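PDB 2EJB: flavin prenyltransferase UbiX from Aquifex aeolicus, which probably catalyses metal-independent transfer of a dimethylallyl group from dimethylallyl phosphate to reduced FMN, making the prenylated flavin cofactor used by UbiD decarboxylases. Local coordinates for residues Leu6-Thr9 against Gly13-Tyr16; Lys19-Leu24 against Val31-Ser36; Pro72-Ser77 against Lys104-Arg109; Pro120-Val125 against Gly171-Val176; His157-Gln160 against Asp164-Asn167. One frame throughout, in Å; residues are numbered along the deposited sequence.

Contact 1: residues Leu6-Thr9 against Gly13-Tyr16; sequences LCIT and GVIY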
# COMPACT_ATOMS: atom_id res chain seq x y z
N LEU A 6 10.18 -4.11 -18.40
CA LEU A 6 9.43 -3.14 -17.61
C LEU A 6 8.15 -2.74 -18.32
O LEU A 6 8.18 -2.26 -19.47
CB LEU A 6 10.28 -1.89 -17.33
CG LEU A 6 9.62 -0.71 -16.62
CD1 LEU A 6 9.04 -1.14 -15.26
CD2 LEU A 6 10.65 0.39 -16.41
N CYS A 7 7.03 -2.95 -17.64
CA CYS A 7 5.72 -2.60 -18.18
C CYS A 7 5.12 -1.53 -17.29
O CYS A 7 5.12 -1.66 -16.06
CB CYS A 7 4.81 -3.83 -18.18
SG CYS A 7 5.45 -5.25 -19.10
N ILE A 8 4.61 -0.47 -17.91
CA ILE A 8 3.99 0.62 -17.16
C ILE A 8 2.52 0.70 -17.55
O ILE A 8 2.19 0.99 -18.70
CB ILE A 8 4.71 1.95 -17.47
CG1 ILE A 8 6.22 1.77 -17.24
CG2 ILE A 8 4.18 3.06 -16.57
CD1 ILE A 8 7.04 3.02 -17.46
N THR A 9 1.65 0.43 -16.59
CA THR A 9 0.21 0.45 -16.84
C THR A 9 -0.44 1.75 -16.40
O THR A 9 0.18 2.59 -15.75
CB THR A 9 -0.49 -0.71 -16.12
OG1 THR A 9 -0.35 -0.56 -14.70
CG2 THR A 9 0.12 -2.03 -16.55
N GLY A 13 0.37 6.89 -10.16
CA GLY A 13 1.68 6.56 -9.63
C GLY A 13 2.60 6.10 -10.74
O GLY A 13 3.60 5.42 -10.49
N VAL A 14 2.27 6.48 -11.97
CA VAL A 14 3.10 6.10 -13.11
C VAL A 14 4.52 6.62 -12.91
O VAL A 14 5.45 6.13 -13.55
CB VAL A 14 2.54 6.67 -14.44
CG1 VAL A 14 1.37 5.82 -14.91
CG2 VAL A 14 2.09 8.11 -14.24
N ILE A 15 4.67 7.59 -12.02
CA ILE A 15 5.97 8.18 -11.73
C ILE A 15 6.95 7.13 -11.19
O ILE A 15 8.14 7.18 -11.49
CB ILE A 15 5.85 9.34 -10.71
CG1 ILE A 15 7.20 10.04 -10.55
CG2 ILE A 15 5.35 8.82 -9.38
CD1 ILE A 15 7.65 10.80 -11.78
N TYR A 16 6.44 6.19 -10.40
CA TYR A 16 7.28 5.13 -9.84
C TYR A 16 7.95 4.36 -10.98
O TYR A 16 9.12 4.00 -10.89
CB TYR A 16 6.43 4.15 -9.01
CG TYR A 16 5.94 4.71 -7.69
CD1 TYR A 16 6.84 5.03 -6.67
CD2 TYR A 16 4.58 4.91 -7.45
CE1 TYR A 16 6.40 5.52 -5.45
CE2 TYR A 16 4.13 5.41 -6.23
CZ TYR A 16 5.04 5.71 -5.24
OH TYR A 16 4.60 6.21 -4.04
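The flat group that Val14 meets across this contact is the peptide carbonyl of Thr9. Val14 CG1 lies ahead of the oxygen, 3.5 Å from Thr9 O, with a C=O...CG1 angle near 157°, so the methyl approaches the end of the carbonyl rather than its faces. The side chain of Tyr16 packs on Val88 of strand 82-90 and on Ile166 and Val169 of helix 162-176. A strand methyl, Ile8 CG2, reaches the same branch of the valine at 4.3 Å from Val14 CG1. The bond leaving the backbone of Ile8 aims at the helix, while CG1 of Val14 stands anti to its own carbonyl carbon (chi1 -78°), which turns that branch back to the strand end. Beyond these, Val42 and Leu43 of helix 37-45 also pack on Val14.

The turn itself is a textbook example of the first beta-to-alpha connection in a Rossmann-like fold. Gly13 takes a positive phi of 116°, a conformation glycine adopts readily, and Tyr16 N then bonds Gly13 O at 2.9 Å to start the helix. Gly10 and Ala11, in the tight link between the two segments, are predicted to bind FMN together with Ser12.

Chemically, the two segments meet through apolar atoms and one carbonyl oxygen, with no hydrogen bond between them; the polar bonds go to other parts of the fold, from Thr9 OG1 to Pro89 O and Ser91 N at the end of the neighbouring strand 82-90, and from Gly13 N to Glu46.

Contact 2: residues Lys19-Leu24 against Val31-Ser36; sequences KLLQVL and VDLVIS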
# COMPACT_ATOMS: atom_id res chain seq x y z
N LYS A 19 10.79 6.54 -12.64
CA LYS A 19 11.98 6.55 -11.78
C LYS A 19 12.72 5.22 -11.85
O LYS A 19 13.95 5.18 -11.92
CB LYS A 19 11.58 6.85 -10.34
CG LYS A 19 12.75 7.02 -9.39
CD LYS A 19 13.73 8.06 -9.91
CE LYS A 19 13.08 9.42 -10.05
NZ LYS A 19 14.00 10.43 -10.64
N LEU A 20 11.96 4.12 -11.81
CA LEU A 20 12.56 2.80 -11.87
C LEU A 20 13.29 2.63 -13.20
O LEU A 20 14.39 2.07 -13.26
CB LEU A 20 11.48 1.71 -11.73
CG LEU A 20 11.93 0.27 -11.94
CD1 LEU A 20 13.15 -0.02 -11.09
CD2 LEU A 20 10.79 -0.69 -11.59
N LEU A 21 12.67 3.12 -14.27
CA LEU A 21 13.25 3.03 -15.60
C LEU A 21 14.59 3.76 -15.65
O LEU A 21 15.59 3.23 -16.12
CB LEU A 21 12.30 3.64 -16.63
CG LEU A 21 12.85 3.83 -18.05
CD1 LEU A 21 13.09 2.47 -18.70
CD2 LEU A 21 11.87 4.65 -18.87
N GLN A 22 14.60 4.99 -15.14
CA GLN A 22 15.81 5.78 -15.15
C GLN A 22 16.92 5.08 -14.39
O GLN A 22 18.06 5.03 -14.86
CB GLN A 22 15.54 7.16 -14.53
CG GLN A 22 14.48 7.94 -15.27
CD GLN A 22 14.03 9.17 -14.51
OE1 GLN A 22 13.77 9.11 -13.31
NE2 GLN A 22 13.93 10.30 -15.21
N VAL A 23 16.60 4.54 -13.22
CA VAL A 23 17.61 3.87 -12.42
C VAL A 23 18.20 2.64 -13.12
O VAL A 23 19.41 2.43 -13.10
CB VAL A 23 17.06 3.46 -11.04
CG1 VAL A 23 18.17 2.84 -10.20
CG2 VAL A 23 16.50 4.69 -10.34
N LEU A 24 17.34 1.84 -13.74
CA LEU A 24 17.80 0.64 -14.45
C LEU A 24 18.81 1.01 -15.54
O LEU A 24 19.82 0.33 -15.71
CB LEU A 24 16.62 -0.10 -15.06
CG LEU A 24 15.69 -0.80 -14.05
CD1 LEU A 24 14.54 -1.46 -14.77
CD2 LEU A 24 16.49 -1.82 -13.26
N VAL A 31 16.94 -2.36 -21.11
CA VAL A 31 15.52 -2.38 -20.79
C VAL A 31 14.55 -2.47 -21.96
O VAL A 31 14.62 -1.69 -22.91
CB VAL A 31 15.13 -1.16 -19.94
CG1 VAL A 31 13.67 -1.23 -19.55
CG2 VAL A 31 16.01 -1.09 -18.71
N ASP A 32 13.66 -3.45 -21.86
CA ASP A 32 12.61 -3.64 -22.85
C ASP A 32 11.39 -3.02 -22.17
O ASP A 32 10.94 -3.50 -21.13
CB ASP A 32 12.41 -5.13 -23.14
CG ASP A 32 13.40 -5.66 -24.16
OD1 ASP A 32 13.36 -5.19 -25.31
OD2 ASP A 32 14.21 -6.54 -23.82
N LEU A 33 10.88 -1.95 -22.76
CA LEU A 33 9.77 -1.22 -22.18
C LEU A 33 8.44 -1.33 -22.90
O LEU A 33 8.36 -1.27 -24.12
CB LEU A 33 10.15 0.26 -22.09
CG LEU A 33 9.08 1.23 -21.62
CD1 LEU A 33 8.71 0.93 -20.17
CD2 LEU A 33 9.61 2.65 -21.76
N VAL A 34 7.38 -1.50 -22.11
CA VAL A 34 6.04 -1.57 -22.66
C VAL A 34 5.24 -0.50 -21.93
O VAL A 34 5.18 -0.50 -20.69
CB VAL A 34 5.35 -2.93 -22.39
CG1 VAL A 34 4.03 -2.98 -23.15
CG2 VAL A 34 6.24 -4.08 -22.82
N ILE A 35 4.65 0.42 -22.68
CA ILE A 35 3.87 1.50 -22.09
C ILE A 35 2.44 1.46 -22.59
O ILE A 35 2.20 1.53 -23.80
CB ILE A 35 4.46 2.88 -22.43
CG1 ILE A 35 5.95 2.89 -22.12
CG2 ILE A 35 3.75 3.95 -21.61
CD1 ILE A 35 6.65 4.17 -22.54
N SER A 36 1.49 1.34 -21.67
CA SER A 36 0.08 1.30 -22.03
C SER A 36 -0.38 2.71 -22.42
O SER A 36 0.27 3.69 -22.06
CB SER A 36 -0.77 0.80 -20.85
OG SER A 36 -0.89 1.80 -19.85
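Leu21 on the helix is set across two strand residues, and its orientation organises the interface. Its side chain lies at about a right angle to that of Leu33, and the two meet through Leu21 CD2 and Leu33 CD2 at 4.2 Å. Against Val31 it runs at a slant, bringing Leu21 CD1 to 3.8 Å from Val31 CG1. The bond leaving the backbone of Leu21 does not aim at the strand; with CG anti to the backbone N (chi1 171°), the forked end nevertheless swings over to it. Val31 divides its two methyls between the helix residues: the second, Val31 CG2, sits 3.8 Å from Leu24 CB, one turn along from Leu21.

The segments run nearly antiparallel, at 162° with axes 10.2 Å apart, as expected when a helix carries the chain back over a parallel sheet in a right-handed beta-alpha-beta crossover. Leu6 and Ile8 of strand 3-8 fill in beside Leu33. On the opposite face of the strand Asp32 is bound by Arg62, His64 and Tyr82, while at its end Ser36, predicted to bind FMN, caps Ala39 N of the next helix.

Since only methyl and methylene groups face one another, cohesion here comes from close hydrophobic fit alone. Polar chemistry is kept to other sides, as in the bond from Lys19 NZ to Gln22 OE1 (3.0 Å) along the helix.

Contact 3: residues Pro72-Ser77 against Lys104-Arg109; sequences PLASGS and KNLIHR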
# COMPACT_ATOMS: atom_id res chain seq x y z
N PRO A 72 9.32 -9.91 -28.85
CA PRO A 72 10.13 -11.01 -28.31
C PRO A 72 9.67 -11.37 -26.91
O PRO A 72 9.67 -12.53 -26.52
CB PRO A 72 11.53 -10.43 -28.31
CG PRO A 72 11.51 -9.45 -29.44
CD PRO A 72 10.17 -8.78 -29.25
N LEU A 73 9.27 -10.35 -26.15
CA LEU A 73 8.82 -10.53 -24.78
C LEU A 73 7.65 -11.50 -24.64
O LEU A 73 7.41 -12.03 -23.56
CB LEU A 73 8.42 -9.19 -24.16
CG LEU A 73 9.49 -8.10 -24.07
CD1 LEU A 73 8.89 -6.90 -23.34
CD2 LEU A 73 10.73 -8.61 -23.33
N ALA A 74 6.92 -11.72 -25.73
CA ALA A 74 5.78 -12.61 -25.70
C ALA A 74 6.18 -14.06 -25.94
O ALA A 74 5.32 -14.94 -26.05
CB ALA A 74 4.74 -12.18 -26.72
N SER A 75 7.48 -14.30 -26.04
CA SER A 75 7.98 -15.65 -26.27
C SER A 75 8.75 -16.15 -25.05
O SER A 75 9.69 -15.50 -24.60
CB SER A 75 8.89 -15.69 -27.50
OG SER A 75 8.19 -15.28 -28.66
N GLY A 76 8.34 -17.30 -24.52
CA GLY A 76 9.01 -17.87 -23.37
C GLY A 76 10.47 -18.14 -23.68
O GLY A 76 11.35 -17.89 -22.86
N SER A 77 10.72 -18.64 -24.88
CA SER A 77 12.08 -18.94 -25.32
C SER A 77 12.97 -17.71 -25.17
O SER A 77 14.17 -17.83 -24.92
CB SER A 77 12.08 -19.41 -26.77
OG SER A 77 11.44 -18.46 -27.62
N LYS A 104 -5.43 -9.08 -22.53
CA LYS A 104 -6.00 -8.05 -23.39
C LYS A 104 -4.92 -7.27 -24.13
O LYS A 104 -5.19 -6.64 -25.14
CB LYS A 104 -6.84 -7.08 -22.56
CG LYS A 104 -7.46 -5.94 -23.36
CD LYS A 104 -8.50 -5.21 -22.54
CE LYS A 104 -9.09 -4.02 -23.29
NZ LYS A 104 -10.16 -3.37 -22.48
N ASN A 105 -3.69 -7.31 -23.61
CA ASN A 105 -2.57 -6.61 -24.23
C ASN A 105 -1.27 -7.39 -24.02
O ASN A 105 -1.25 -8.42 -23.33
CB ASN A 105 -2.40 -5.21 -23.63
CG ASN A 105 -2.04 -5.23 -22.15
OD1 ASN A 105 -1.42 -6.18 -21.67
ND2 ASN A 105 -2.41 -4.18 -21.43
N LEU A 106 -0.20 -6.89 -24.61
CA LEU A 106 1.11 -7.52 -24.51
C LEU A 106 1.55 -7.67 -23.06
O LEU A 106 2.09 -8.70 -22.67
CB LEU A 106 2.15 -6.70 -25.27
CG LEU A 106 3.60 -7.19 -25.18
CD1 LEU A 106 3.71 -8.60 -25.72
CD2 LEU A 106 4.51 -6.24 -25.95
N ILE A 107 1.30 -6.63 -22.27
CA ILE A 107 1.67 -6.64 -20.85
C ILE A 107 1.10 -7.85 -20.12
O ILE A 107 1.80 -8.49 -19.32
CB ILE A 107 1.17 -5.34 -20.16
CG1 ILE A 107 1.91 -4.13 -20.75
CG2 ILE A 107 1.41 -5.41 -18.65
CD1 ILE A 107 1.54 -2.81 -20.09
N HIS A 108 -0.16 -8.16 -20.38
CA HIS A 108 -0.79 -9.30 -19.73
C HIS A 108 -0.08 -10.56 -20.18
O HIS A 108 0.22 -11.44 -19.38
CB HIS A 108 -2.27 -9.35 -20.09
CG HIS A 108 -3.01 -8.10 -19.74
ND1 HIS A 108 -4.23 -7.77 -20.28
CD2 HIS A 108 -2.70 -7.09 -18.88
CE1 HIS A 108 -4.64 -6.62 -19.78
NE2 HIS A 108 -3.73 -6.19 -18.93
N ARG A 109 0.22 -10.63 -21.48
CA ARG A 109 0.90 -11.79 -22.05
C ARG A 109 2.26 -12.00 -21.38
O ARG A 109 2.62 -13.14 -21.04
CB ARG A 109 1.10 -11.59 -23.55
CG ARG A 109 1.95 -12.66 -24.22
CD ARG A 109 1.30 -14.04 -24.14
NE ARG A 109 2.17 -15.08 -24.69
CZ ARG A 109 1.91 -16.38 -24.65
NH1 ARG A 109 0.79 -16.82 -24.09
NH2 ARG A 109 2.77 -17.24 -25.18
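Van der Waals contact carries most of this join between the short 3-10 turn at 72-74 and the start of helix 106-117, and Ala74 is its centre. The methyl of Ala74 touches two side chains of the helix at once: Ala74 CB lies 3.9 Å from Leu106 CD1 and 3.8 Å from Arg109 CG. Leu73, next to it, packs on Asp32 and Val34 of strand 30-35.

One polar link is added by Arg109, which bends at chi2 (63°) and presents an edge of its guanidinium to Ala74 O. The bond from Arg109 NE to Ala74 O is weak at 3.4 Å, though fairly straight. The stronger partner of the charged end is Glu112, which forms a salt bridge with Arg109 NH1.

A third kind of interaction builds the helix start: His108 N bonds OD1 of the N-cap residue Asn105 at 2.7 Å. The same oxygen hangs over one face of the His108 ring, toward its rim, while Lys104 N meets His108 ND1 in the ring plane at 2.9 Å.

Such bonding implies that ND1 acts as an acceptor. The helix start is capped by Asn105, with a further backbone bond between Leu106 and Glu66; its hold on Ala74 is mainly apolar.

Contact 4: residues Pro120-Val125 against Gly171-Val176; sequences PLVLLV and GKLLDV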
# COMPACT_ATOMS: atom_id res chain seq x y z
N PRO A 120 11.15 -14.18 -12.76
CA PRO A 120 10.71 -13.27 -11.69
C PRO A 120 9.72 -12.22 -12.19
O PRO A 120 9.97 -11.55 -13.20
CB PRO A 120 12.02 -12.67 -11.20
CG PRO A 120 13.00 -13.82 -11.37
CD PRO A 120 12.62 -14.35 -12.74
N LEU A 121 8.60 -12.09 -11.49
CA LEU A 121 7.56 -11.13 -11.84
C LEU A 121 7.30 -10.24 -10.62
O LEU A 121 6.95 -10.73 -9.55
CB LEU A 121 6.27 -11.86 -12.23
CG LEU A 121 5.07 -10.96 -12.54
CD1 LEU A 121 5.35 -10.09 -13.78
CD2 LEU A 121 3.84 -11.81 -12.76
N VAL A 122 7.46 -8.93 -10.80
CA VAL A 122 7.26 -7.99 -9.70
C VAL A 122 6.21 -6.93 -10.04
O VAL A 122 6.31 -6.24 -11.05
CB VAL A 122 8.59 -7.29 -9.34
CG1 VAL A 122 8.45 -6.52 -8.05
CG2 VAL A 122 9.71 -8.33 -9.23
N LEU A 123 5.21 -6.81 -9.17
CA LEU A 123 4.12 -5.84 -9.38
C LEU A 123 4.07 -4.78 -8.28
O LEU A 123 4.26 -5.09 -7.10
CB LEU A 123 2.78 -6.58 -9.43
CG LEU A 123 2.30 -7.34 -10.68
CD1 LEU A 123 3.45 -7.86 -11.50
CD2 LEU A 123 1.36 -8.47 -10.24
N LEU A 124 3.82 -3.53 -8.67
CA LEU A 124 3.70 -2.45 -7.70
C LEU A 124 2.24 -2.05 -7.74
O LEU A 124 1.78 -1.46 -8.72
CB LEU A 124 4.57 -1.24 -8.06
CG LEU A 124 4.53 -0.17 -6.95
CD1 LEU A 124 5.35 -0.65 -5.77
CD2 LEU A 124 5.07 1.17 -7.45
N VAL A 125 1.50 -2.40 -6.69
CA VAL A 125 0.08 -2.09 -6.64
C VAL A 125 -0.18 -0.82 -5.83
O VAL A 125 0.40 -0.61 -4.77
CB VAL A 125 -0.72 -3.26 -6.03
CG1 VAL A 125 -2.19 -2.88 -5.95
CG2 VAL A 125 -0.54 -4.51 -6.89
N GLY A 171 13.58 1.62 -4.53
CA GLY A 171 14.64 0.83 -3.92
C GLY A 171 14.11 -0.53 -3.49
O GLY A 171 14.82 -1.54 -3.56
N LYS A 172 12.87 -0.54 -3.02
CA LYS A 172 12.23 -1.78 -2.59
C LYS A 172 12.07 -2.71 -3.79
O LYS A 172 12.29 -3.91 -3.70
CB LYS A 172 10.86 -1.48 -1.97
CG LYS A 172 10.87 -1.36 -0.45
CD LYS A 172 11.12 -2.73 0.18
CE LYS A 172 11.00 -2.69 1.69
NZ LYS A 172 11.26 -4.03 2.29
N LEU A 173 11.68 -2.13 -4.92
CA LEU A 173 11.48 -2.90 -6.14
C LEU A 173 12.78 -3.52 -6.62
O LEU A 173 12.80 -4.66 -7.08
CB LEU A 173 10.88 -2.02 -7.22
CG LEU A 173 9.43 -1.65 -6.95
CD1 LEU A 173 9.00 -0.49 -7.84
CD2 LEU A 173 8.55 -2.88 -7.17
N LEU A 174 13.87 -2.77 -6.52
CA LEU A 174 15.16 -3.28 -6.95
C LEU A 174 15.65 -4.36 -6.00
O LEU A 174 16.23 -5.35 -6.43
CB LEU A 174 16.18 -2.14 -7.06
CG LEU A 174 15.95 -1.25 -8.29
CD1 LEU A 174 16.78 0.02 -8.18
CD2 LEU A 174 16.27 -2.01 -9.57
N ASP A 175 15.40 -4.19 -4.70
CA ASP A 175 15.82 -5.19 -3.72
C ASP A 175 15.13 -6.52 -3.99
O ASP A 175 15.70 -7.58 -3.71
CB ASP A 175 15.50 -4.74 -2.29
CG ASP A 175 16.36 -3.59 -1.84
OD1 ASP A 175 17.45 -3.38 -2.42
OD2 ASP A 175 15.96 -2.89 -0.88
N VAL A 176 13.91 -6.47 -4.51
CA VAL A 176 13.18 -7.70 -4.80
C VAL A 176 14.00 -8.59 -5.74
O VAL A 176 14.02 -9.81 -5.58
CB VAL A 176 11.81 -7.41 -5.45
CG1 VAL A 176 11.16 -8.71 -5.89
CG2 VAL A 176 10.92 -6.67 -4.47
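Helix 162-176 packs on the inner strand 121-125 of the six-stranded parallel sheet, and Val122, Leu124, Leu173 and Val176 carry the contact between the sheet and one helix layer of an alpha/beta/alpha sandwich. The two elements run nearly antiparallel, at 163°, with axes 9.6 Å apart. Val122 and Leu124, alternate residues of the strand, both face the helix, which answers with Leu173 and, one turn on, Val176.

Val122 is gripped by both helix residues. Toward Val176 it goes tip to tip, Val122 CG2 meeting Val176 CG1 at 3.7 Å. Leu173 and Val122 instead cross obliquely, with Val122 CG1 at 3.7 Å from Leu173 CD2. Because CG1 of Val122 is anti to its backbone N (chi1 -169°), its two methyls splay along the strand and serve one helix residue each at closest range. Leu124 lies about perpendicular to Leu173, and Leu124 CD1 comes within 4.1 Å of Leu173 CD2, so that one methyl of the helix leucine sits between both strand side chains.

Neighbours complete the interface: Val149 of strand 147-150 touches Val122, Leu124 and Leu173, and Tyr86 OH bonds the carbonyl of Leu173. Lys172, predicted to bind dimethylallyl phosphate, takes no part in the strand contact; its NZ bonds Ala128 O of the second subunit, while Val176 packs on Pro129 of that subunit.

A helix running antiparallel to the strand it covers, through apolar side chains, is usual for the parallel alpha/beta sandwich of Rossmann-like folds; here the same helix also meets the second subunit.

Contact 5: residues His157-Gln160 against Asp164-Asn167; sequences HKPQ and DMIN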
# COMPACT_ATOMS: atom_id res chain seq x y z
N HIS A 157 13.67 6.28 6.80
CA HIS A 157 14.74 7.21 6.44
C HIS A 157 14.38 8.69 6.57
O HIS A 157 15.05 9.55 6.00
CB HIS A 157 15.17 6.94 5.00
CG HIS A 157 15.36 5.49 4.68
ND1 HIS A 157 16.17 4.66 5.43
CD2 HIS A 157 14.85 4.73 3.68
CE1 HIS A 157 16.15 3.45 4.90
NE2 HIS A 157 15.36 3.46 3.84
N LYS A 158 13.33 9.00 7.33
CA LYS A 158 12.90 10.38 7.52
C LYS A 158 12.89 11.13 6.19
O LYS A 158 13.73 12.01 5.96
CB LYS A 158 13.82 11.10 8.52
CG LYS A 158 13.88 10.47 9.91
CD LYS A 158 14.69 11.32 10.88
CE LYS A 158 14.85 10.66 12.24
NZ LYS A 158 15.61 11.53 13.18
N PRO A 159 11.95 10.80 5.29
CA PRO A 159 11.91 11.49 4.00
C PRO A 159 11.53 12.97 4.15
O PRO A 159 10.87 13.35 5.11
CB PRO A 159 10.86 10.70 3.22
CG PRO A 159 9.94 10.22 4.29
CD PRO A 159 10.89 9.77 5.37
N GLN A 160 11.96 13.78 3.19
CA GLN A 160 11.66 15.21 3.20
C GLN A 160 10.80 15.62 2.01
O GLN A 160 9.96 16.51 2.11
CB GLN A 160 12.94 16.05 3.21
CG GLN A 160 12.79 17.42 2.56
CD GLN A 160 13.45 17.49 1.19
OE1 GLN A 160 13.67 16.47 0.54
NE2 GLN A 160 13.77 18.71 0.75
N ASP A 164 11.80 11.61 -2.10
CA ASP A 164 12.39 10.67 -1.15
C ASP A 164 11.53 9.43 -0.99
O ASP A 164 12.04 8.35 -0.72
CB ASP A 164 12.60 11.34 0.21
CG ASP A 164 13.70 12.38 0.20
OD1 ASP A 164 14.49 12.39 -0.77
OD2 ASP A 164 13.79 13.17 1.16
N MET A 165 10.22 9.59 -1.14
CA MET A 165 9.31 8.46 -1.01
C MET A 165 9.31 7.61 -2.28
O MET A 165 9.17 6.39 -2.22
CB MET A 165 7.90 8.95 -0.68
CG MET A 165 7.78 9.51 0.73
SD MET A 165 6.08 9.86 1.21
CE MET A 165 5.87 11.48 0.50
N ILE A 166 9.45 8.27 -3.43
CA ILE A 166 9.49 7.56 -4.70
C ILE A 166 10.74 6.67 -4.75
O ILE A 166 10.67 5.52 -5.17
CB ILE A 166 9.56 8.55 -5.88
CG1 ILE A 166 8.32 9.44 -5.89
CG2 ILE A 166 9.68 7.78 -7.19
CD1 ILE A 166 8.33 10.51 -6.97
N ASN A 167 11.86 7.21 -4.30
CA ASN A 167 13.11 6.46 -4.29
C ASN A 167 13.03 5.28 -3.34
O ASN A 167 13.61 4.23 -3.59
CB ASN A 167 14.28 7.38 -3.90
CG ASN A 167 14.74 8.26 -5.04
OD1 ASN A 167 13.97 8.57 -5.95
ND2 ASN A 167 16.00 8.67 -5.00
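Pro159 and Asp164 bring the loop and the helix closest, their CA atoms 5.2 Å apart, with the loop stretched at Pro159 (psi 154°) just before the helix begins. The carboxylate of Asp164 reaches back to the loop backbone: Gln160 N donates to Asp164 OD2 at 2.8 Å, with an N-H...O angle of 163°. The oxygen accepts this bond through its anti lone pair, the one turned away from OD1. CG of Asp164 is anti to the carbonyl carbon (chi1 -71°), which sends the acid group past the proline toward that amide.

Apolar contact runs beside the bond. Pro159 CB packs on Asp164 CB at 3.5 Å and meets Met165 CG at 4.1 Å. Beyond Pro159, the methionine touches Met165 of the second subunit, and Pro159 itself packs on Ile162 there, which puts this corner at the dimer contact.

At the helix start Ser161 OG takes the bond from Asp164 N, as an N-cap would. The Ser-x-x-Asp spacing, with the aspartate turned back to the preceding backbone, is consistent with a capping box, though the bond from Gln160 falls one residue before the cap. It lies at the N-terminus of helix 162-176, which closely follows in sequence Tyr156, predicted to bind dimethylallyl phosphate.

Overall arrangement
Contact 1 and contact 2 belong to one beta-alpha-beta unit, their centres about 8 Å apart, and are joined where Ile8 N meets Val34 O at 2.8 Å. Contact 4 lies on the same side of the sheet: Tyr16 CB touches Leu124 CD2 at 3.6 Å, and Leu174 fits against Leu20, Val23 and Leu24. Contact 5 shares helix 162-176 with contact 4, about 17 Å away between centres. Contact 3 covers the other face, with Ile107 CG1 on Val34 CG1. The predicted FMN residues follow strand ends near contacts 1, 2 and 4, Arg126 coming directly after 120-125, and contacts 4 and 5 also bring in Lys172 and the neighbourhood of Tyr156, beside the second subunit.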